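Long-range contacts in aldehyde dehydrogenase (Bartonella henselae, PDB 3I44), which probably oxidises aldehydes to the corresponding carboxylic acids, passing hydride to a nicotinamide adenine dinucleotide, NAD+ or NADP+: residues K274-I279 against L431-Q436; S452-V457 against S466-V471; D47-E52 against G382-P387. The protein carries 1 engineered substitution. One frame throughout, in Å; residues are numbered along the deposited sequence.

Overall arrangement
From the N terminus, the hairpin turn 47-52 comes first and finds its partner more than 300 residues later at 382-387 (contact 3). Within that long loop lies strand 276-279, whose own partner, strand 432-436, comes after contact 3 has closed, so contacts 1 and 3 cross along the chain. Contact 2 follows in series, a short loop between 452-457 and 466-471. Contacts 1 and 2 touch, their centres about 11 Å apart, because strands 432-436 and 454-457 are neighbours in one sheet. Contact 3 lies about 28 Å from contact 1, centre to centre, and ties the N-terminal strands to the segment leading into strand 388-391 of that same sheet.

Contact 1: residues K274-I279 against L431-Q436; sequences KGANII and LTNYIQ
Ala276 and Ile278 exchange backbone hydrogen bonds with Tyr434 and Gln436, joining two strands whose directions differ by 9°. Tyr434 N donates to Ala276 O (2.8 Å), Tyr434 O receives Ile278 N, and Ile278 O receives Gln436 N (2.7 Å). Ahead of this ladder Ala276 N turns to a side chain: Asn433 OD1 accepts from it at 3.0 Å, in the carbonyl plane. Water 1 then bridges the diverging ends, accepting from Lys274 N and Leu431 N.

Two amides meet on one face of the sheet. Gln436 NE2 donates to Asn277 OD1 at 2.9 Å, with the amide planes 83° apart. Asn277 CG is anti to the backbone N (chi1 -171°), which brings OD1 over Tyr434 CB to that donor. Arg290 binds Gln436 OE1, so both ends of this amide are held.

Ile279 CG1 packs on Gln436 CG (3.7 Å). On the other face Ile278 and Ile435 pack against Ile446 of helix 440-449. The Tyr434 ring has Ala276 O at its edge, 3.6 Å from Tyr434 CD2, while Tyr434 OH bonds to Asn304 O. Strand 276-279 thus lies between parallel strands 308-312 and 432-436 in what is, as in relatives, probably the catalytic domain of an aldehyde dehydrogenase.

Contact 2: residues S452-V457 against S466-V471; sequences SGMVEV and SYFGGV
The backbones come together at one point, Gly453 CA and Gly470 CA lying 4.0 Å apart, and strand 454-457 then leaves the irregular segment 466-471 behind. Here Gly453 CA also makes a CA-H...O contact with Gly469 O, an oxygen buried without a hydrogen-bond partner in the model. The carbonyl of Gly453 is taken as well: Tyr467 OH donates to Gly453 O at 2.8 Å, in the carbonyl plane, and this oxygen sits at the edge of the tyrosine ring. The same ring meets Trp483 edge-to-face and Arg478 in a cation-pi contact.

Met454 carries most of the side-chain packing. Its chain bends at the thioether (chi3 -70°), which lays Met454 CE over the centre of one face of Phe468, 3.7 Å from the ring centroid and only 6° off the normal. Met454 SD lies over the same face, nearer CD1, 4.2 Å from the Phe468 centroid. A weak hydrogen bond from Gly469 N (3.6 Å) also reaches Met454 SD, while CE lies 3.4 Å from Gly469 O. At the far end Val471 CG1 packs on Gly453 N (3.9 Å) and CG2 on Ser452 CA.

In the second subunit a strand pairs in parallel with Met454 and Val455, and Ser495 of that subunit bonds Val457 N. A Met-aromatic contact thus sits at the start of the edge strand through which the sheet continues across the dimer interface, as in relatives of this family.

Contact 3: residues D47-E52 against G382-P387; sequences DPSTEE and GYYVRP
The tight turn of the hairpin formed by strands 42-47 and 52-58 grips Gly382 and Tyr383 with Pro48 and Glu51. An Asx turn shapes it, Ser49 N donating to Asp47 OD1, while Asp47 O collects both Thr50 N and Glu51 N, and in an ST turn Thr50 OG1 accepts from Glu52 N. Glu51 takes a left-handed backbone conformation (phi 74°).

Two hydrogen bonds span the contact. Tyr383 N points at Pro48 O, 3.1 Å away and nearly in line with its C=O bond; Glu51 OE2 accepts from Gly382 N at 2.8 Å through its anti lone pair. Gly382 CA comes within 3.2 Å of Pro48 O. The other carboxylate oxygen, Glu51 OE1, takes a bond from water 2 (2.9 Å), which also lies 2.6 Å from Tyr383 OH at the ring edge, so the carboxylate is engaged through both oxygens.

Around the Tyr383 ring, Pro48 CB touches CD2 at 3.5 Å and Glu51 CG touches CE1 at 3.9 Å; the carboxylate plane is 36° from the ring plane. Tyr384 brings its hydroxyl beside Ser49 CB, and Ser49 OG bonds Gly335 N. Glu52 forms a salt bridge with Arg381, just before Gly382.

The side chain of Pro48 lies about 5 Å from the bound sodium ion, whose site is made by Ile46, Glu112 and Ile199. Asx and ST turns thus shape a hairpin end docked onto an inverse gamma turn centred on Tyr383.

Contact 1: residues K274-I279 against L431-Q436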
loop_
_atom_site.group_PDB
_atom_site.type_symbol
_atom_site.label_atom_id
_atom_site.label_comp_id
_atom_site.label_asym_id
_atom_site.label_seq_id
_atom_site.Cartn_x
_atom_site.Cartn_y
_atom_site.Cartn_z
ATOM N N LYS A 274 10.651 10.427 -15.048
ATOM C CA LYS A 274 11.706 11.151 -15.751
ATOM C C LYS A 274 12.806 10.154 -16.146
ATOM O O LYS A 274 13.959 10.240 -15.732
ATOM C CB LYS A 274 12.246 12.330 -14.941
ATOM C CG LYS A 274 13.162 13.270 -15.752
ATOM C CD LYS A 274 12.385 14.358 -16.529
ATOM C CE LYS A 274 13.254 15.028 -17.624
ATOM N NZ LYS A 274 12.483 15.962 -18.476
ATOM N N GLY A 275 12.396 9.228 -17.002
ATOM C CA GLY A 275 13.204 8.101 -17.394
ATOM C C GLY A 275 14.557 8.455 -17.939
ATOM O O GLY A 275 14.685 9.342 -18.787
ATOM N N ALA A 276 15.572 7.776 -17.425
ATOM C CA ALA A 276 16.893 7.816 -18.014
ATOM C C ALA A 276 17.044 6.683 -19.055
ATOM O O ALA A 276 16.546 5.568 -18.852
ATOM C CB ALA A 276 17.909 7.682 -16.957
ATOM N N ASN A 277 17.707 7.001 -20.174
ATOM C CA ASN A 277 18.097 6.049 -21.232
ATOM C C ASN A 277 19.617 6.088 -21.346
ATOM O O ASN A 277 20.187 7.040 -21.937
ATOM C CB ASN A 277 17.463 6.432 -22.571
ATOM C CG ASN A 277 17.651 5.356 -23.659
ATOM O OD1 ASN A 277 18.270 4.321 -23.422
ATOM N ND2 ASN A 277 17.089 5.607 -24.852
ATOM N N ILE A 278 20.261 5.072 -20.759
ATOM C CA ILE A 278 21.695 4.962 -20.722
ATOM C C ILE A 278 22.184 4.219 -21.956
ATOM O O ILE A 278 21.932 3.009 -22.130
ATOM C CB ILE A 278 22.195 4.243 -19.473
ATOM C CG1 ILE A 278 21.761 4.986 -18.212
ATOM C CG2 ILE A 278 23.713 4.082 -19.534
ATOM C CD1 ILE A 278 21.969 4.168 -16.870
ATOM N N ILE A 279 22.879 4.957 -22.818
ATOM C CA ILE A 279 23.343 4.422 -24.122
ATOM C C ILE A 279 24.864 4.389 -24.132
ATOM O O ILE A 279 25.537 5.418 -24.076
ATOM C CB ILE A 279 22.816 5.227 -25.299
ATOM C CG1 ILE A 279 21.288 5.344 -25.183
ATOM C CG2 ILE A 279 23.233 4.584 -26.644
ATOM C CD1 ILE A 279 20.609 6.008 -26.369
ATOM N N LEU A 431 10.062 5.243 -12.693
ATOM C CA LEU A 431 9.060 4.489 -13.385
ATOM C C LEU A 431 9.784 3.467 -14.299
ATOM O O LEU A 431 9.999 2.338 -13.859
ATOM C CB LEU A 431 8.062 5.395 -14.088
ATOM C CG LEU A 431 6.855 4.736 -14.753
ATOM C CD1 LEU A 431 6.061 3.765 -13.800
ATOM C CD2 LEU A 431 5.884 5.803 -15.331
ATOM N N THR A 432 10.175 3.864 -15.519
ATOM C CA THR A 432 11.008 3.020 -16.415
ATOM C C THR A 432 12.317 3.698 -16.684
ATOM O O THR A 432 12.340 4.867 -17.092
ATOM C CB THR A 432 10.342 2.775 -17.780
ATOM O OG1 THR A 432 9.026 2.241 -17.595
ATOM C CG2 THR A 432 11.149 1.782 -18.604
ATOM N N ASN A 433 13.415 2.981 -16.476
ATOM C CA ASN A 433 14.708 3.381 -16.978
ATOM C C ASN A 433 15.091 2.411 -18.110
ATOM O O ASN A 433 14.582 1.280 -18.163
ATOM C CB ASN A 433 15.755 3.325 -15.869
ATOM C CG ASN A 433 15.694 4.534 -14.923
ATOM O OD1 ASN A 433 15.524 5.656 -15.372
ATOM N ND2 ASN A 433 15.867 4.297 -13.616
ATOM N N TYR A 434 16.008 2.854 -18.978
ATOM C CA TYR A 434 16.355 2.182 -20.225
ATOM C C TYR A 434 17.882 2.074 -20.325
ATOM O O TYR A 434 18.635 2.990 -19.921
ATOM C CB TYR A 434 15.799 2.952 -21.429
ATOM C CG TYR A 434 14.295 3.159 -21.411
ATOM C CD1 TYR A 434 13.467 2.397 -22.219
ATOM C CD2 TYR A 434 13.696 4.123 -20.581
ATOM C CE1 TYR A 434 12.064 2.568 -22.205
ATOM C CE2 TYR A 434 12.323 4.300 -20.570
ATOM C CZ TYR A 434 11.503 3.511 -21.383
ATOM O OH TYR A 434 10.128 3.662 -21.401
ATOM N N ILE A 435 18.358 0.953 -20.856
ATOM C CA ILE A 435 19.829 0.708 -20.973
ATOM C C ILE A 435 20.081 0.103 -22.326
ATOM O O ILE A 435 19.401 -0.863 -22.708
ATOM C CB ILE A 435 20.342 -0.278 -19.921
ATOM C CG1 ILE A 435 20.012 0.197 -18.496
ATOM C CG2 ILE A 435 21.881 -0.521 -20.048
ATOM C CD1 ILE A 435 20.155 -0.910 -17.425
ATOM N N GLN A 436 21.028 0.687 -23.074
ATOM C CA GLN A 436 21.449 0.150 -24.353
ATOM C C GLN A 436 22.924 -0.204 -24.339
ATOM O O GLN A 436 23.792 0.684 -24.229
ATOM C CB GLN A 436 21.156 1.132 -25.484
ATOM C CG GLN A 436 19.900 1.957 -25.296
ATOM C CD GLN A 436 18.609 1.149 -25.156
ATOM O OE1 GLN A 436 18.374 0.145 -25.849
ATOM N NE2 GLN A 436 17.721 1.650 -24.290
HETATM O O HOH W 1 11.237 7.662 -14.127
#

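Contact 2: residues S452-V457 against S466-V471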
loop_
_atom_site.group_PDB
_atom_site.type_symbol
_atom_site.label_atom_id
_atom_site.label_comp_id
_atom_site.label_asym_id
_atom_site.label_seq_id
_atom_site.Cartn_x
_atom_site.Cartn_y
_atom_site.Cartn_z
ATOM N N SER A 452 14.288 1.981 -10.311
ATOM C CA SER A 452 13.011 2.111 -10.976
ATOM C C SER A 452 12.189 0.833 -10.811
ATOM O O SER A 452 12.722 -0.234 -10.509
ATOM C CB SER A 452 13.201 2.459 -12.463
ATOM O OG SER A 452 14.123 1.591 -13.117
ATOM N N GLY A 453 10.893 0.946 -11.002
ATOM C CA GLY A 453 10.017 -0.217 -11.012
ATOM C C GLY A 453 10.193 -1.088 -12.232
ATOM O O GLY A 453 9.903 -2.285 -12.170
ATOM N N MET A 454 10.612 -0.482 -13.355
ATOM C CA MET A 454 10.802 -1.193 -14.636
ATOM C C MET A 454 12.114 -0.803 -15.290
ATOM O O MET A 454 12.593 0.333 -15.139
ATOM C CB MET A 454 9.647 -0.897 -15.598
ATOM C CG MET A 454 8.299 -1.375 -15.107
ATOM S SD MET A 454 6.866 -0.871 -16.025
ATOM C CE MET A 454 6.823 0.908 -15.600
ATOM N N VAL A 455 12.709 -1.757 -16.002
ATOM C CA VAL A 455 13.943 -1.488 -16.757
ATOM C C VAL A 455 13.756 -2.194 -18.092
ATOM O O VAL A 455 13.537 -3.395 -18.119
ATOM C CB VAL A 455 15.190 -1.966 -16.032
ATOM C CG1 VAL A 455 16.505 -1.664 -16.822
ATOM C CG2 VAL A 455 15.303 -1.327 -14.657
ATOM N N GLU A 456 13.788 -1.428 -19.185
ATOM C CA GLU A 456 13.807 -1.999 -20.555
ATOM C C GLU A 456 15.222 -1.988 -21.133
ATOM O O GLU A 456 15.823 -0.918 -21.331
ATOM C CB GLU A 456 12.850 -1.263 -21.483
ATOM C CG GLU A 456 11.395 -1.398 -21.004
ATOM C CD GLU A 456 10.367 -0.817 -21.964
ATOM O OE1 GLU A 456 10.698 -0.601 -23.165
ATOM O OE2 GLU A 456 9.238 -0.581 -21.467
ATOM N N VAL A 457 15.733 -3.185 -21.408
ATOM C CA VAL A 457 17.090 -3.369 -21.954
ATOM C C VAL A 457 17.051 -3.636 -23.448
ATOM O O VAL A 457 16.312 -4.528 -23.931
ATOM C CB VAL A 457 17.805 -4.559 -21.239
ATOM C CG1 VAL A 457 19.275 -4.818 -21.778
ATOM C CG2 VAL A 457 17.840 -4.308 -19.748
ATOM N N SER A 466 3.221 -9.076 -17.503
ATOM C CA SER A 466 4.060 -8.346 -16.574
ATOM C C SER A 466 3.249 -7.190 -15.987
ATOM O O SER A 466 2.300 -6.722 -16.578
ATOM C CB SER A 466 5.293 -7.782 -17.288
ATOM O OG SER A 466 6.107 -6.969 -16.424
ATOM N N TYR A 467 3.655 -6.715 -14.827
ATOM C CA TYR A 467 3.080 -5.483 -14.290
ATOM C C TYR A 467 3.623 -4.242 -14.965
ATOM O O TYR A 467 4.706 -4.259 -15.577
ATOM C CB TYR A 467 3.340 -5.373 -12.800
ATOM C CG TYR A 467 4.759 -5.113 -12.344
ATOM C CD1 TYR A 467 5.371 -3.870 -12.518
ATOM C CD2 TYR A 467 5.463 -6.082 -11.644
ATOM C CE1 TYR A 467 6.643 -3.617 -12.024
ATOM C CE2 TYR A 467 6.733 -5.834 -11.131
ATOM C CZ TYR A 467 7.315 -4.606 -11.329
ATOM O OH TYR A 467 8.542 -4.390 -10.819
ATOM N N PHE A 468 2.872 -3.166 -14.797
ATOM C CA PHE A 468 3.331 -1.844 -15.094
ATOM C C PHE A 468 3.231 -0.982 -13.828
ATOM O O PHE A 468 2.144 -0.828 -13.250
ATOM C CB PHE A 468 2.483 -1.221 -16.212
ATOM C CG PHE A 468 3.025 0.106 -16.712
ATOM C CD1 PHE A 468 3.764 0.168 -17.892
ATOM C CD2 PHE A 468 2.813 1.277 -15.997
ATOM C CE1 PHE A 468 4.271 1.384 -18.350
ATOM C CE2 PHE A 468 3.317 2.493 -16.446
ATOM C CZ PHE A 468 4.037 2.551 -17.613
ATOM N N GLY A 469 4.361 -0.403 -13.421
ATOM C CA GLY A 469 4.372 0.486 -12.298
ATOM C C GLY A 469 5.743 0.833 -11.835
ATOM O O GLY A 469 6.722 0.221 -12.278
ATOM N N GLY A 470 5.811 1.801 -10.921
ATOM C CA GLY A 470 7.097 2.403 -10.526
ATOM C C GLY A 470 7.449 2.218 -9.066
ATOM O O GLY A 470 6.924 1.316 -8.390
ATOM N N VAL A 471 8.400 3.046 -8.616
ATOM C CA VAL A 471 8.772 3.215 -7.206
ATOM C C VAL A 471 8.826 4.739 -6.930
ATOM O O VAL A 471 8.754 5.564 -7.866
ATOM C CB VAL A 471 10.162 2.566 -6.849
ATOM C CG1 VAL A 471 10.203 1.050 -7.198
ATOM C CG2 VAL A 471 11.255 3.273 -7.567
#

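Contact 3: residues D47-E52 against G382-P387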
loop_
_atom_site.group_PDB
_atom_site.type_symbol
_atom_site.label_atom_id
_atom_site.label_comp_id
_atom_site.label_asym_id
_atom_site.label_seq_id
_atom_site.Cartn_x
_atom_site.Cartn_y
_atom_site.Cartn_z
ATOM N N ASP A 47 -10.874 19.733 -29.151
ATOM C CA ASP A 47 -10.032 19.046 -30.119
ATOM C C ASP A 47 -8.744 19.844 -30.273
ATOM O O ASP A 47 -8.784 20.944 -30.844
ATOM C CB ASP A 47 -10.764 18.979 -31.453
ATOM C CG ASP A 47 -9.972 18.245 -32.536
ATOM O OD1 ASP A 47 -8.713 18.222 -32.473
ATOM O OD2 ASP A 47 -10.631 17.684 -33.452
ATOM N N PRO A 48 -7.595 19.317 -29.746
ATOM C CA PRO A 48 -6.355 20.071 -29.708
ATOM C C PRO A 48 -5.692 20.282 -31.077
ATOM O O PRO A 48 -4.756 21.055 -31.164
ATOM C CB PRO A 48 -5.457 19.207 -28.843
ATOM C CG PRO A 48 -5.894 17.808 -29.196
ATOM C CD PRO A 48 -7.389 17.933 -29.291
ATOM N N SER A 49 -6.163 19.573 -32.100
ATOM C CA SER A 49 -5.636 19.711 -33.441
ATOM C C SER A 49 -6.181 21.013 -34.074
ATOM O O SER A 49 -5.512 21.610 -34.933
ATOM C CB SER A 49 -5.976 18.468 -34.299
ATOM O OG SER A 49 -5.186 17.321 -33.918
ATOM N N THR A 50 -7.356 21.453 -33.607
ATOM C CA THR A 50 -8.041 22.653 -34.129
ATOM C C THR A 50 -8.289 23.789 -33.113
ATOM O O THR A 50 -8.535 24.923 -33.518
ATOM C CB THR A 50 -9.427 22.291 -34.682
ATOM O OG1 THR A 50 -10.212 21.706 -33.633
ATOM C CG2 THR A 50 -9.324 21.324 -35.867
ATOM N N GLU A 51 -8.238 23.504 -31.818
ATOM C CA GLU A 51 -8.639 24.461 -30.762
ATOM C C GLU A 51 -10.150 24.666 -30.648
ATOM O O GLU A 51 -10.596 25.529 -29.907
ATOM C CB GLU A 51 -7.927 25.819 -30.884
ATOM C CG GLU A 51 -6.442 25.681 -30.911
ATOM C CD GLU A 51 -5.672 26.996 -30.724
ATOM O OE1 GLU A 51 -6.031 27.842 -29.874
ATOM O OE2 GLU A 51 -4.647 27.138 -31.408
ATOM N N GLU A 52 -10.930 23.849 -31.337
ATOM C CA GLU A 52 -12.389 23.969 -31.319
ATOM C C GLU A 52 -13.050 22.914 -30.442
ATOM O O GLU A 52 -12.527 21.798 -30.298
ATOM C CB GLU A 52 -12.916 23.885 -32.739
ATOM C CG GLU A 52 -12.638 25.191 -33.519
ATOM C CD GLU A 52 -12.641 25.028 -35.029
ATOM O OE1 GLU A 52 -13.110 23.975 -35.538
ATOM O OE2 GLU A 52 -12.158 25.973 -35.707
ATOM N N GLY A 382 -3.869 25.049 -33.112
ATOM C CA GLY A 382 -3.610 23.754 -32.473
ATOM C C GLY A 382 -2.409 23.850 -31.562
ATOM O O GLY A 382 -1.538 24.695 -31.751
ATOM N N TYR A 383 -2.340 22.958 -30.585
ATOM C CA TYR A 383 -1.290 22.977 -29.573
ATOM C C TYR A 383 -0.054 22.184 -30.046
ATOM O O TYR A 383 0.389 21.239 -29.391
ATOM C CB TYR A 383 -1.851 22.424 -28.247
ATOM C CG TYR A 383 -3.209 23.041 -27.884
ATOM C CD1 TYR A 383 -3.387 24.436 -27.849
ATOM C CD2 TYR A 383 -4.317 22.241 -27.628
ATOM C CE1 TYR A 383 -4.651 25.003 -27.567
ATOM C CE2 TYR A 383 -5.558 22.792 -27.343
ATOM C CZ TYR A 383 -5.719 24.186 -27.295
ATOM O OH TYR A 383 -6.971 24.724 -27.021
ATOM N N TYR A 384 0.523 22.609 -31.164
ATOM C CA TYR A 384 1.679 21.913 -31.746
ATOM C C TYR A 384 2.971 22.396 -31.161
ATOM O O TYR A 384 3.250 23.611 -31.159
ATOM C CB TYR A 384 1.701 22.109 -33.255
ATOM C CG TYR A 384 0.494 21.491 -33.919
ATOM C CD1 TYR A 384 0.415 20.114 -34.109
ATOM C CD2 TYR A 384 -0.559 22.269 -34.365
ATOM C CE1 TYR A 384 -0.683 19.534 -34.715
ATOM C CE2 TYR A 384 -1.677 21.689 -34.969
ATOM C CZ TYR A 384 -1.725 20.323 -35.139
ATOM O OH TYR A 384 -2.810 19.756 -35.746
ATOM N N VAL A 385 3.751 21.445 -30.645
ATOM C CA VAL A 385 5.025 21.710 -30.046
ATOM C C VAL A 385 6.071 21.172 -31.024
ATOM O O VAL A 385 5.885 20.115 -31.633
ATOM C CB VAL A 385 5.149 21.035 -28.655
ATOM C CG1 VAL A 385 6.538 21.257 -28.049
ATOM C CG2 VAL A 385 4.068 21.545 -27.690
ATOM N N ARG A 386 7.163 21.900 -31.171
ATOM C CA ARG A 386 8.236 21.491 -32.062
ATOM C C ARG A 386 9.075 20.407 -31.410
ATOM O O ARG A 386 9.535 20.588 -30.279
ATOM C CB ARG A 386 9.153 22.694 -32.366
ATOM C CG ARG A 386 8.483 23.838 -33.097
ATOM C CD ARG A 386 9.245 25.155 -32.967
ATOM N NE ARG A 386 10.536 25.129 -33.656
ATOM C CZ ARG A 386 11.509 26.016 -33.447
ATOM N NH1 ARG A 386 11.357 26.998 -32.569
ATOM N NH2 ARG A 386 12.644 25.943 -34.133
ATOM N N PRO A 387 9.363 19.307 -32.137
ATOM C CA PRO A 387 10.332 18.363 -31.604
ATOM C C PRO A 387 11.641 19.059 -31.259
ATOM O O PRO A 387 12.271 19.678 -32.118
ATOM C CB PRO A 387 10.522 17.372 -32.744
ATOM C CG PRO A 387 9.282 17.419 -33.502
ATOM C CD PRO A 387 8.751 18.830 -33.382
HETATM O O HOH W 2 -7.059 27.290 -27.208
#